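Local coordinates for protein HepC.19480.a.B1 (Helicobacter pylori, PDB 6MTZ) that is of unknown function but is probably a phosphoesterase of the DHH/DHHA1 family, at residues R186-D191 with H248-K253; N77-L82 with F114-L119. All coordinates share one frame; numbering follows the deposited sequence.

Contact 1: residues R186-D191 with H248-K253; sequences RFMFDD and HLLSLK
Phe189 meets Leu249, Leu250 and Lys253 through different parts of its ring, a compact case of one ring packed over both faces and at its edge. Leu249 lies over one face, its CD1 4.3 Å from the ring centroid and 26° off the normal, a CH-pi contact; its CB also approaches CE1 of Phe189 at 3.6 Å. The other face is covered from within 186-191 by CB of Met188, over the ring centre. Leu250 comes instead to the edge: its CD2 touches CZ of Phe189 at 3.5 Å, the two side chains crossing at about a right angle. The same methyl receives CE of Met188, whose chain bends at chi2 and chi3. Lys253 runs extended to CE and then turns at chi4 (-71°), which carries NZ to within 3.3 Å of Met188 O, a weak hydrogen bond, while its CE lies obliquely beside CD1 of Phe189. Phe189 is the N-cap residue of helix 190-203, and the leucines belong to the last turn of helix 238-251. Met188 also packs on Ser269 of strand 264-270, and Leu250 on Phe267 of that strand and on Leu278 and Phe282 of helix 276-285, placing the contact against the mixed sheet.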
loop_
_atom_site.group_PDB
_atom_site.type_symbol
_atom_site.label_atom_id
_atom_site.label_comp_id
_atom_site.label_asym_id
_atom_site.label_seq_id
_atom_site.Cartn_x
_atom_site.Cartn_y
_atom_site.Cartn_z
ATOM N N ARG A 186 -4.304 -0.768 3.216
ATOM C CA ARG A 186 -2.980 -0.330 2.784
ATOM C C ARG A 186 -2.397 0.702 3.736
ATOM O O ARG A 186 -1.193 0.666 4.033
ATOM C CB ARG A 186 -3.034 0.231 1.360
ATOM C CG ARG A 186 -1.650 0.589 0.796
ATOM C CD ARG A 186 -1.678 0.904 -0.728
ATOM N NE ARG A 186 -2.444 2.106 -1.080
ATOM C CZ ARG A 186 -1.936 3.340 -1.151
ATOM N NH1 ARG A 186 -0.648 3.556 -0.900
ATOM N NH2 ARG A 186 -2.709 4.364 -1.488
ATOM N N PHE A 187 -3.229 1.622 4.237
ATOM C CA PHE A 187 -2.720 2.653 5.136
ATOM C C PHE A 187 -2.208 2.043 6.432
ATOM O O PHE A 187 -1.114 2.379 6.901
ATOM C CB PHE A 187 -3.794 3.693 5.463
ATOM C CG PHE A 187 -3.287 4.790 6.372
ATOM C CD1 PHE A 187 -3.322 4.653 7.748
ATOM C CD2 PHE A 187 -2.701 5.923 5.839
ATOM C CE1 PHE A 187 -2.806 5.649 8.578
ATOM C CE2 PHE A 187 -2.197 6.914 6.657
ATOM C CZ PHE A 187 -2.247 6.778 8.027
ATOM N N MET A 188 -3.000 1.163 7.044
ATOM C CA MET A 188 -2.624 0.647 8.352
ATOM C C MET A 188 -1.516 -0.397 8.262
ATOM O O MET A 188 -0.710 -0.504 9.189
ATOM C CB MET A 188 -3.851 0.062 9.061
ATOM C CG MET A 188 -4.942 1.102 9.402
ATOM S SD MET A 188 -4.416 2.387 10.546
ATOM C CE MET A 188 -4.260 1.476 12.098
ATOM N N PHE A 189 -1.452 -1.160 7.166
ATOM C CA PHE A 189 -0.558 -2.317 7.049
ATOM C C PHE A 189 0.234 -2.244 5.744
ATOM O O PHE A 189 0.166 -3.131 4.899
ATOM C CB PHE A 189 -1.350 -3.614 7.117
ATOM C CG PHE A 189 -2.459 -3.582 8.133
ATOM C CD1 PHE A 189 -2.171 -3.409 9.472
ATOM C CD2 PHE A 189 -3.785 -3.735 7.743
ATOM C CE1 PHE A 189 -3.199 -3.391 10.425
ATOM C CE2 PHE A 189 -4.810 -3.716 8.675
ATOM C CZ PHE A 189 -4.517 -3.545 10.025
ATOM N N ASP A 190 1.034 -1.185 5.606
ATOM C CA ASP A 190 1.661 -0.889 4.322
ATOM C C ASP A 190 2.516 -2.054 3.830
ATOM O O ASP A 190 2.364 -2.516 2.692
ATOM C CB ASP A 190 2.503 0.377 4.439
ATOM C CG ASP A 190 3.176 0.725 3.144
ATOM O OD1 ASP A 190 2.475 1.163 2.206
ATOM O OD2 ASP A 190 4.403 0.534 3.058
ATOM N N ASP A 191 3.396 -2.571 4.686
ATOM C CA ASP A 191 4.289 -3.638 4.245
ATOM C C ASP A 191 3.548 -4.954 4.064
ATOM O O ASP A 191 3.845 -5.710 3.133
ATOM C CB ASP A 191 5.435 -3.817 5.239
ATOM C CG ASP A 191 6.383 -2.654 5.237
ATOM O OD1 ASP A 191 6.415 -1.909 4.226
ATOM O OD2 ASP A 191 7.088 -2.479 6.251
ATOM N N HIS A 248 -4.845 -9.178 14.140
ATOM C CA HIS A 248 -3.531 -9.595 14.622
ATOM C C HIS A 248 -2.491 -8.506 14.386
ATOM O O HIS A 248 -1.670 -8.216 15.267
ATOM C CB HIS A 248 -3.073 -10.891 13.954
ATOM C CG HIS A 248 -1.687 -11.309 14.357
ATOM N ND1 HIS A 248 -0.564 -10.993 13.620
ATOM C CD2 HIS A 248 -1.242 -12.000 15.435
ATOM C CE1 HIS A 248 0.508 -11.482 14.217
ATOM N NE2 HIS A 248 0.124 -12.097 15.322
ATOM N N LEU A 249 -2.522 -7.888 13.204
ATOM C CA LEU A 249 -1.620 -6.773 12.940
ATOM C C LEU A 249 -1.980 -5.554 13.779
ATOM O O LEU A 249 -1.087 -4.806 14.187
ATOM C CB LEU A 249 -1.628 -6.436 11.451
ATOM C CG LEU A 249 -1.154 -7.597 10.570
ATOM C CD1 LEU A 249 -1.319 -7.262 9.083
ATOM C CD2 LEU A 249 0.303 -7.948 10.874
ATOM N N LEU A 250 -3.273 -5.347 14.069
ATOM C CA LEU A 250 -3.654 -4.230 14.929
ATOM C C LEU A 250 -3.198 -4.452 16.363
ATOM O O LEU A 250 -2.826 -3.485 17.050
ATOM C CB LEU A 250 -5.175 -4.005 14.890
ATOM C CG LEU A 250 -5.789 -3.483 13.585
ATOM C CD1 LEU A 250 -7.295 -3.374 13.712
ATOM C CD2 LEU A 250 -5.170 -2.144 13.178
ATOM N N SER A 251 -3.217 -5.709 16.832
ATOM C CA SER A 251 -2.865 -5.996 18.224
ATOM C C SER A 251 -1.444 -5.557 18.535
ATOM O O SER A 251 -1.142 -5.201 19.677
ATOM C CB SER A 251 -3.038 -7.488 18.530
ATOM O OG SER A 251 -4.406 -7.839 18.571
ATOM N N LEU A 252 -0.570 -5.537 17.528
ATOM C CA LEU A 252 0.786 -5.049 17.732
ATOM C C LEU A 252 0.880 -3.529 17.767
ATOM O O LEU A 252 1.977 -3.007 17.977
ATOM C CB LEU A 252 1.703 -5.583 16.634
ATOM C CG LEU A 252 1.516 -7.031 16.164
ATOM C CD1 LEU A 252 2.505 -7.324 15.049
ATOM C CD2 LEU A 252 1.671 -8.034 17.298
ATOM N N LYS A 253 -0.227 -2.808 17.565
ATOM C CA LYS A 253 -0.229 -1.349 17.480
ATOM C C LYS A 253 -0.928 -0.695 18.665
ATOM O O LYS A 253 -1.221 0.506 18.612
ATOM C CB LYS A 253 -0.905 -0.900 16.172
ATOM C CG LYS A 253 -0.157 -1.253 14.879
ATOM C CD LYS A 253 -1.003 -0.904 13.643
ATOM C CE LYS A 253 -0.353 -1.359 12.360
ATOM N NZ LYS A 253 0.831 -0.523 12.060
#

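Contact 2: residues N77-L82 with F114-L119; sequences NEAEYL and FHWYFL
Ala79 pushes its methyl into the notch between the side chains of Phe114 and Trp116, and the fit illustrates how a small residue lets a helix come close to aromatic groups. CB of Ala79 stands over one face of the Phe114 ring, displaced toward the rim, 3.9 Å from the centroid and 24° off the normal, a CH-pi contact whose nearest ring atom is CE2. The same CB lies 3.7 Å from CH2 of Trp116, which forms the other wall of the notch. The indole presents its rim to the helix: Ala79 O sits near the ring plane, 3.5 Å from CZ2 of Trp116.

The notch is built by a type I beta turn from Phe114 to Tyr117, closed by the bond from Tyr117 N to Phe114 O (3.0 Å). Trp116 takes the crowded position, CG between its backbone N and carbonyl carbon (chi1 49°); there CB of Phe114 and CB of Tyr117 lie against one indole face while the six-membered end of the ring meets Ala79. NE1 is held by a hydrogen bond to Gln83 OE1.

Two further bumps flank the alanine. Glu80 crosses Phe114 at about a right angle; its CG lies in the ring plane at the edge, and its OE2 comes obliquely to 3.6 Å from CZ of Phe114, the carboxylate turned 64° from the ring plane. Beside Trp116, Leu82 brings CD2 to 4.2 Å from CH2, an oblique and looser contact.

Helix 76-85 thus packs against the turn leading into edge strand 117-119 of the parallel sheet. Val110 of helix 108-111 also touches Ala79, Ile98 of strand 95-102 lies against both Leu82 and Trp116, and Ile50 of helix 43-59 meets Leu82.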
loop_
_atom_site.group_PDB
_atom_site.type_symbol
_atom_site.label_atom_id
_atom_site.label_comp_id
_atom_site.label_asym_id
_atom_site.label_seq_id
_atom_site.Cartn_x
_atom_site.Cartn_y
_atom_site.Cartn_z
ATOM N N ASN A 77 7.417 20.968 -9.557
ATOM C CA ASN A 77 7.810 21.367 -8.215
ATOM C C ASN A 77 8.365 20.189 -7.425
ATOM O O ASN A 77 9.356 20.340 -6.702
ATOM C CB ASN A 77 6.618 21.989 -7.494
ATOM C CG ASN A 77 7.002 22.600 -6.177
ATOM O OD1 ASN A 77 7.345 23.781 -6.107
ATOM N ND2 ASN A 77 6.962 21.797 -5.119
ATOM N N GLU A 78 7.743 19.012 -7.548
ATOM C CA GLU A 78 8.243 17.840 -6.830
ATOM C C GLU A 78 9.553 17.334 -7.420
ATOM O O GLU A 78 10.428 16.865 -6.682
ATOM C CB GLU A 78 7.199 16.726 -6.826
ATOM C CG GLU A 78 6.334 16.726 -5.578
ATOM C CD GLU A 78 7.150 16.603 -4.298
ATOM O OE1 GLU A 78 8.016 15.709 -4.231
ATOM O OE2 GLU A 78 6.930 17.401 -3.360
ATOM N N ALA A 79 9.706 17.402 -8.746
ATOM C CA ALA A 79 10.983 17.035 -9.354
ATOM C C ALA A 79 12.088 17.991 -8.923
ATOM O O ALA A 79 13.206 17.561 -8.620
ATOM C CB ALA A 79 10.861 17.003 -10.879
ATOM N N GLU A 80 11.782 19.293 -8.868
ATOM C CA GLU A 80 12.743 20.268 -8.361
ATOM C C GLU A 80 13.102 19.980 -6.912
ATOM O O GLU A 80 14.278 20.021 -6.531
ATOM C CB GLU A 80 12.186 21.689 -8.488
ATOM C CG GLU A 80 12.521 22.406 -9.792
ATOM C CD GLU A 80 14.018 22.577 -10.008
ATOM O OE1 GLU A 80 14.787 22.490 -9.025
ATOM O OE2 GLU A 80 14.429 22.795 -11.168
ATOM N N TYR A 81 12.092 19.706 -6.082
ATOM C CA TYR A 81 12.340 19.452 -4.666
ATOM C C TYR A 81 13.255 18.253 -4.483
ATOM O O TYR A 81 14.191 18.289 -3.676
ATOM C CB TYR A 81 11.015 19.235 -3.934
ATOM C CG TYR A 81 11.149 18.800 -2.485
ATOM C CD1 TYR A 81 11.380 19.731 -1.474
ATOM C CD2 TYR A 81 11.022 17.465 -2.127
ATOM C CE1 TYR A 81 11.492 19.337 -0.149
ATOM C CE2 TYR A 81 11.132 17.063 -0.803
ATOM C CZ TYR A 81 11.368 18.003 0.181
ATOM O OH TYR A 81 11.476 17.601 1.495
ATOM N N LEU A 82 12.998 17.185 -5.233
ATOM C CA LEU A 82 13.830 15.991 -5.159
ATOM C C LEU A 82 15.275 16.306 -5.520
ATOM O O LEU A 82 16.205 15.999 -4.764
ATOM C CB LEU A 82 13.262 14.936 -6.093
ATOM C CG LEU A 82 13.666 13.481 -5.950
ATOM C CD1 LEU A 82 13.759 13.083 -4.493
ATOM C CD2 LEU A 82 12.605 12.670 -6.659
ATOM N N PHE A 114 14.911 17.115 -16.548
ATOM C CA PHE A 114 15.718 16.398 -15.569
ATOM C C PHE A 114 16.320 15.163 -16.219
ATOM O O PHE A 114 15.592 14.316 -16.756
ATOM C CB PHE A 114 14.887 16.036 -14.334
ATOM C CG PHE A 114 14.373 17.241 -13.587
ATOM C CD1 PHE A 114 15.111 17.799 -12.553
ATOM C CD2 PHE A 114 13.172 17.834 -13.940
ATOM C CE1 PHE A 114 14.651 18.919 -11.875
ATOM C CE2 PHE A 114 12.704 18.953 -13.263
ATOM C CZ PHE A 114 13.444 19.496 -12.232
ATOM N N HIS A 115 17.655 15.071 -16.167
ATOM C CA HIS A 115 18.359 13.970 -16.811
ATOM C C HIS A 115 17.994 12.627 -16.189
ATOM O O HIS A 115 18.022 11.604 -16.885
ATOM C CB HIS A 115 19.866 14.213 -16.748
ATOM C CG HIS A 115 20.315 15.402 -17.540
ATOM N ND1 HIS A 115 19.962 15.594 -18.860
ATOM C CD2 HIS A 115 21.092 16.461 -17.202
ATOM C CE1 HIS A 115 20.495 16.720 -19.298
ATOM N NE2 HIS A 115 21.186 17.264 -18.312
ATOM N N TRP A 116 17.630 12.614 -14.897
ATOM C CA TRP A 116 17.259 11.406 -14.170
ATOM C C TRP A 116 15.809 11.006 -14.393
ATOM O O TRP A 116 15.392 9.964 -13.877
ATOM C CB TRP A 116 17.487 11.581 -12.657
ATOM C CG TRP A 116 16.903 12.862 -12.087
ATOM C CD1 TRP A 116 17.554 14.052 -11.915
ATOM C CD2 TRP A 116 15.562 13.071 -11.619
ATOM N NE1 TRP A 116 16.704 14.986 -11.375
ATOM C CE2 TRP A 116 15.477 14.411 -11.178
ATOM C CE3 TRP A 116 14.427 12.257 -11.526
ATOM C CZ2 TRP A 116 14.302 14.955 -10.664
ATOM C CZ3 TRP A 116 13.258 12.801 -11.013
ATOM C CH2 TRP A 116 13.207 14.130 -10.584
ATOM N N TYR A 117 15.032 11.802 -15.127
ATOM C CA TYR A 117 13.607 11.544 -15.323
ATOM C C TYR A 117 13.427 10.960 -16.723
ATOM O O TYR A 117 13.605 11.663 -17.724
ATOM C CB TYR A 117 12.816 12.835 -15.128
ATOM C CG TYR A 117 11.306 12.727 -15.009
ATOM C CD1 TYR A 117 10.543 12.118 -16.000
ATOM C CD2 TYR A 117 10.638 13.302 -13.931
ATOM C CE1 TYR A 117 9.165 12.056 -15.911
ATOM C CE2 TYR A 117 9.252 13.230 -13.824
ATOM C CZ TYR A 117 8.524 12.610 -14.819
ATOM O OH TYR A 117 7.153 12.545 -14.741
ATOM N N PHE A 118 13.098 9.670 -16.790
ATOM C CA PHE A 118 13.044 8.929 -18.046
ATOM C C PHE A 118 11.606 8.559 -18.392
ATOM O O PHE A 118 10.932 7.871 -17.617
ATOM C CB PHE A 118 13.906 7.659 -17.986
ATOM C CG PHE A 118 13.795 6.810 -19.221
ATOM C CD1 PHE A 118 14.497 7.141 -20.368
ATOM C CD2 PHE A 118 12.965 5.709 -19.248
ATOM C CE1 PHE A 118 14.382 6.378 -21.509
ATOM C CE2 PHE A 118 12.845 4.948 -20.386
ATOM C CZ PHE A 118 13.551 5.282 -21.516
ATOM N N LEU A 119 11.169 8.959 -19.584
ATOM C CA LEU A 119 9.814 8.710 -20.066
ATOM C C LEU A 119 9.865 7.899 -21.361
ATOM O O LEU A 119 10.510 8.310 -22.328
ATOM C CB LEU A 119 9.078 10.041 -20.283
ATOM C CG LEU A 119 7.702 9.987 -20.943
ATOM C CD1 LEU A 119 6.816 9.021 -20.197
ATOM C CD2 LEU A 119 7.065 11.373 -20.966
#

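How the contacts relate
The two contacts lie on opposite sides of the chain's centre, with centres 32 Å apart and nearest atoms about 15 Å apart, and they do not touch. They follow one another along the chain: contact 2 is complete before contact 1 begins. Contact 2 belongs to the five-stranded parallel sheet, where helix 76-85 connects strands 64-70 and 95-102 and packs on the turn that leads into the outermost strand 117-119. Contact 1 joins the start of helix 190-203 to the end of helix 238-251, against strand 264-270 of the six-stranded mixed sheet. The two contacts therefore lie at different sheets, one at each, consistent with the two-domain build of DHH/DHHA1 proteins.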